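PDB 3P06: VP4 protein from Tellina virus 1, which probably acts as the serine protease that cuts the viral polyprotein into its final products, here caught as an intramolecular acyl-enzyme at its own cleavage junction. Local coordinates for residues V78-Q83 with D93-L98. Numbering follows the deposited sequence.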
ATOM      1  N   VAL A  78      -4.847  -1.018  -5.828  1.00 14.82           N
ATOM      2  CA  VAL A  78      -4.507  -0.357  -4.582  1.00 16.14           C
ATOM      3  C   VAL A  78      -5.814   0.148  -4.021  1.00 15.77           C
ATOM      4  O   VAL A  78      -6.507   0.948  -4.689  1.00 17.82           O
ATOM      5  CB  VAL A  78      -3.472   0.774  -4.869  1.00 15.88           C
ATOM      6  CG1 VAL A  78      -2.941   1.325  -3.633  1.00 19.61           C
ATOM      7  CG2 VAL A  78      -2.229   0.111  -5.604  1.00 15.47           C
ATOM      8  N   LEU A  79      -6.206  -0.334  -2.833  1.00 13.00           N
ATOM      9  CA  LEU A  79      -7.537   0.026  -2.298  1.00 14.05           C
ATOM     10  C   LEU A  79      -7.339   0.531  -0.898  1.00 12.73           C
ATOM     11  O   LEU A  79      -6.496   0.030  -0.183  1.00 13.11           O
ATOM     12  CB  LEU A  79      -8.458  -1.239  -2.254  1.00 15.43           C
ATOM     13  CG  LEU A  79      -8.982  -1.748  -3.602  1.00 21.10           C
ATOM     14  CD1 LEU A  79      -9.726  -3.089  -3.406  1.00 25.69           C
ATOM     15  CD2 LEU A  79      -9.955  -0.726  -4.252  1.00 16.01           C
ATOM     16  N   PRO A  80      -8.121   1.511  -0.493  1.00 13.01           N
ATOM     17  CA  PRO A  80      -8.105   1.841   0.908  1.00 13.14           C
ATOM     18  C   PRO A  80      -8.655   0.693   1.794  1.00 15.08           C
ATOM     19  O   PRO A  80      -9.607   0.035   1.400  1.00 15.25           O
ATOM     20  CB  PRO A  80      -9.092   2.990   1.016  1.00 13.65           C
ATOM     21  CG  PRO A  80     -10.028   2.859  -0.147  1.00 14.44           C
ATOM     22  CD  PRO A  80      -9.185   2.195  -1.262  1.00 13.08           C
ATOM     23  N   VAL A  81      -8.154   0.545   3.022  1.00 14.12           N
ATOM     24  CA  VAL A  81      -8.677  -0.500   3.913  1.00 14.94           C
ATOM     25  C   VAL A  81      -8.827   0.082   5.284  1.00 15.26           C
ATOM     26  O   VAL A  81      -7.993   0.919   5.722  1.00 15.05           O
ATOM     27  CB  VAL A  81      -7.768  -1.753   3.948  1.00 16.27           C
ATOM     28  CG1 VAL A  81      -7.582  -2.327   2.527  1.00 15.31           C
ATOM     29  CG2 VAL A  81      -6.404  -1.461   4.553  1.00 16.55           C
ATOM     30  N   VAL A  82      -9.893  -0.291   5.977  1.00 15.58           N
ATOM     31  CA  VAL A  82     -10.014   0.176   7.362  1.00 14.90           C
ATOM     32  C   VAL A  82      -9.727  -0.969   8.321  1.00 16.08           C
ATOM     33  O   VAL A  82      -9.624  -0.749   9.547  1.00 14.80           O
ATOM     34  CB  VAL A  82     -11.422   0.831   7.655  1.00 17.42           C
ATOM     35  CG1 VAL A  82     -11.529   2.209   6.948  1.00 17.84           C
ATOM     36  CG2 VAL A  82     -12.645  -0.081   7.250  1.00 15.59           C
ATOM     37  N   GLN A  83      -9.673  -2.200   7.775  1.00 13.99           N
ATOM     38  CA  GLN A  83      -9.361  -3.399   8.563  1.00 15.20           C
ATOM     39  C   GLN A  83      -8.640  -4.362   7.698  1.00 14.26           C
ATOM     40  O   GLN A  83      -8.950  -4.438   6.510  1.00 15.34           O
ATOM     41  CB  GLN A  83     -10.591  -4.164   9.129  1.00 15.43           C
ATOM     42  CG  GLN A  83     -11.365  -3.358  10.112  1.00 21.20           C
ATOM     43  CD  GLN A  83     -12.562  -4.101  10.698  1.00 31.12           C
ATOM     44  OE1 GLN A  83     -12.760  -5.285  10.466  1.00 26.70           O
ATOM     45  NE2 GLN A  83     -13.347  -3.388  11.489  1.00 33.50           N
ATOM     46  N   ASP A  93     -16.610   2.380   1.727  1.00 24.64           N
ATOM     47  CA  ASP A  93     -17.264   2.949   0.561  1.00 26.95           C
ATOM     48  C   ASP A  93     -16.787   4.418   0.391  1.00 28.03           C
ATOM     49  O   ASP A  93     -16.739   4.917  -0.701  1.00 28.48           O
ATOM     50  CB  ASP A  93     -18.757   2.937   0.769  1.00 27.55           C
ATOM     51  CG  ASP A  93     -19.389   1.602   0.402  1.00 32.85           C
ATOM     52  OD1 ASP A  93     -18.695   0.672  -0.110  1.00 31.01           O
ATOM     53  OD2 ASP A  93     -20.624   1.503   0.630  1.00 37.13           O
ATOM     54  N   ASN A  94     -16.425   5.069   1.496  1.00 29.45           N
ATOM     55  CA  ASN A  94     -15.879   6.394   1.430  1.00 30.53           C
ATOM     56  C   ASN A  94     -14.383   6.341   1.255  1.00 26.72           C
ATOM     57  O   ASN A  94     -13.650   6.003   2.168  1.00 25.30           O
ATOM     58  CB  ASN A  94     -16.344   7.263   2.611  1.00 33.71           C
ATOM     59  CG  ASN A  94     -17.754   7.862   2.351  1.00 41.56           C
ATOM     60  OD1 ASN A  94     -17.906   9.076   2.225  1.00 50.36           O
ATOM     61  ND2 ASN A  94     -18.762   6.997   2.195  1.00 45.47           N
ATOM     62  N   GLN A  95     -13.951   6.684   0.041  1.00 23.64           N
ATOM     63  CA  GLN A  95     -12.569   6.423  -0.349  1.00 21.70           C
ATOM     64  C   GLN A  95     -11.840   7.735  -0.732  1.00 20.99           C
ATOM     65  O   GLN A  95     -12.339   8.527  -1.501  1.00 21.28           O
ATOM     66  CB  GLN A  95     -12.565   5.495  -1.521  1.00 19.27           C
ATOM     67  CG  GLN A  95     -13.173   4.162  -1.172  1.00 21.74           C
ATOM     68  CD  GLN A  95     -13.080   3.135  -2.296  1.00 20.13           C
ATOM     69  OE1 GLN A  95     -12.459   3.384  -3.357  1.00 21.87           O
ATOM     70  NE2 GLN A  95     -13.734   1.984  -2.095  1.00 18.14           N
ATOM     71  N   PRO A  96     -10.673   7.950  -0.162  1.00 21.11           N
ATOM     72  CA  PRO A  96      -9.909   9.153  -0.554  1.00 20.37           C
ATOM     73  C   PRO A  96      -9.126   8.945  -1.875  1.00 19.18           C
ATOM     74  O   PRO A  96      -8.777   7.827  -2.297  1.00 17.53           O
ATOM     75  CB  PRO A  96      -8.936   9.321   0.596  1.00 19.66           C
ATOM     76  CG  PRO A  96      -8.632   7.891   1.024  1.00 21.30           C
ATOM     77  CD  PRO A  96      -9.980   7.140   0.873  1.00 19.42           C
ATOM     78  N   GLN A  97      -8.831  10.052  -2.522  1.00 20.28           N
ATOM     79  CA  GLN A  97      -8.010  10.045  -3.746  1.00 20.41           C
ATOM     80  C   GLN A  97      -6.608   9.614  -3.361  1.00 20.60           C
ATOM     81  O   GLN A  97      -6.069  10.042  -2.306  1.00 22.16           O
ATOM     82  CB  GLN A  97      -8.034  11.428  -4.396  1.00 21.65           C
ATOM     83  CG  GLN A  97      -7.166  11.484  -5.657  1.00 19.59           C
ATOM     84  CD  GLN A  97      -7.125  12.869  -6.339  1.00 26.39           C
ATOM     85  OE1 GLN A  97      -7.783  13.793  -5.925  1.00 26.45           O
ATOM     86  NE2 GLN A  97      -6.364  12.967  -7.400  1.00 20.05           N
ATOM     87  N   LEU A  98      -6.036   8.698  -4.140  1.00 18.88           N
ATOM     88  CA  LEU A  98      -4.706   8.241  -3.879  1.00 19.64           C
ATOM     89  C   LEU A  98      -3.697   9.084  -4.647  1.00 20.63           C
ATOM     90  O   LEU A  98      -3.857   9.294  -5.841  1.00 23.37           O
ATOM     91  CB  LEU A  98      -4.556   6.799  -4.377  1.00 18.34           C
ATOM     92  CG  LEU A  98      -3.164   6.212  -4.201  1.00 21.26           C
ATOM     93  CD1 LEU A  98      -2.832   5.922  -2.648  1.00 19.56           C
ATOM     94  CD2 LEU A  98      -3.116   4.943  -4.986  1.00 22.38           C
TER
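Pro80, on strand 75-81, and Gln95, in the loop that leads from strand 88-92 to strand 98-99, bring the two segments nearest to each other, Pro80 CA lying 6.5 Å from Gln95 CA; farther on, Val78 CA and Leu98 CA are 8.6 Å apart. The backbones run roughly antiparallel but strongly inclined, and do not pair as a sheet: Val78, Leu79 and Val81 make backbone hydrogen bonds with Tyr56, Met28 and Ala26, and the loop meets the strand through side chains alone. Pro80 suits the centre because its ring offers the loop only carbons and has no N-H needing a partner. The Gln95 side chain crosses beneath the CG corner of this ring at roughly a right angle, with Pro80 CG 3.6 Å from Gln95 CG and, over the flat face of the amide, 3.7 Å from Gln95 CD. Glutamine fits here because aliphatic CB and CG can lie against proline carbons while the amide both donates and accepts; CG anti to the carbonyl carbon (chi1 -63°) and an extended chain set that amide in place. Though buried, it is satisfied, OE1 by Lys39 N and NE2 by the carbonyls of His37 and Pro92, which fixes its rotation. Pro96 adds a second compact apolar ring, its CD 4.2 Å from Pro80 CB; both rings touch Phe27. Val78 CG1 meets Leu98 CD2 at 3.9 Å, buried methyls needing no polar partner. Leu98 opens edge strand 98-99 of the seven-stranded mixed sheet, so this end lies toward Ser102, the predicted nucleophile. Chemically, van der Waals packing joins loop to strand, whereas Gln95's hydrogen bonds tie the loop to residues 37-39 and Pro92.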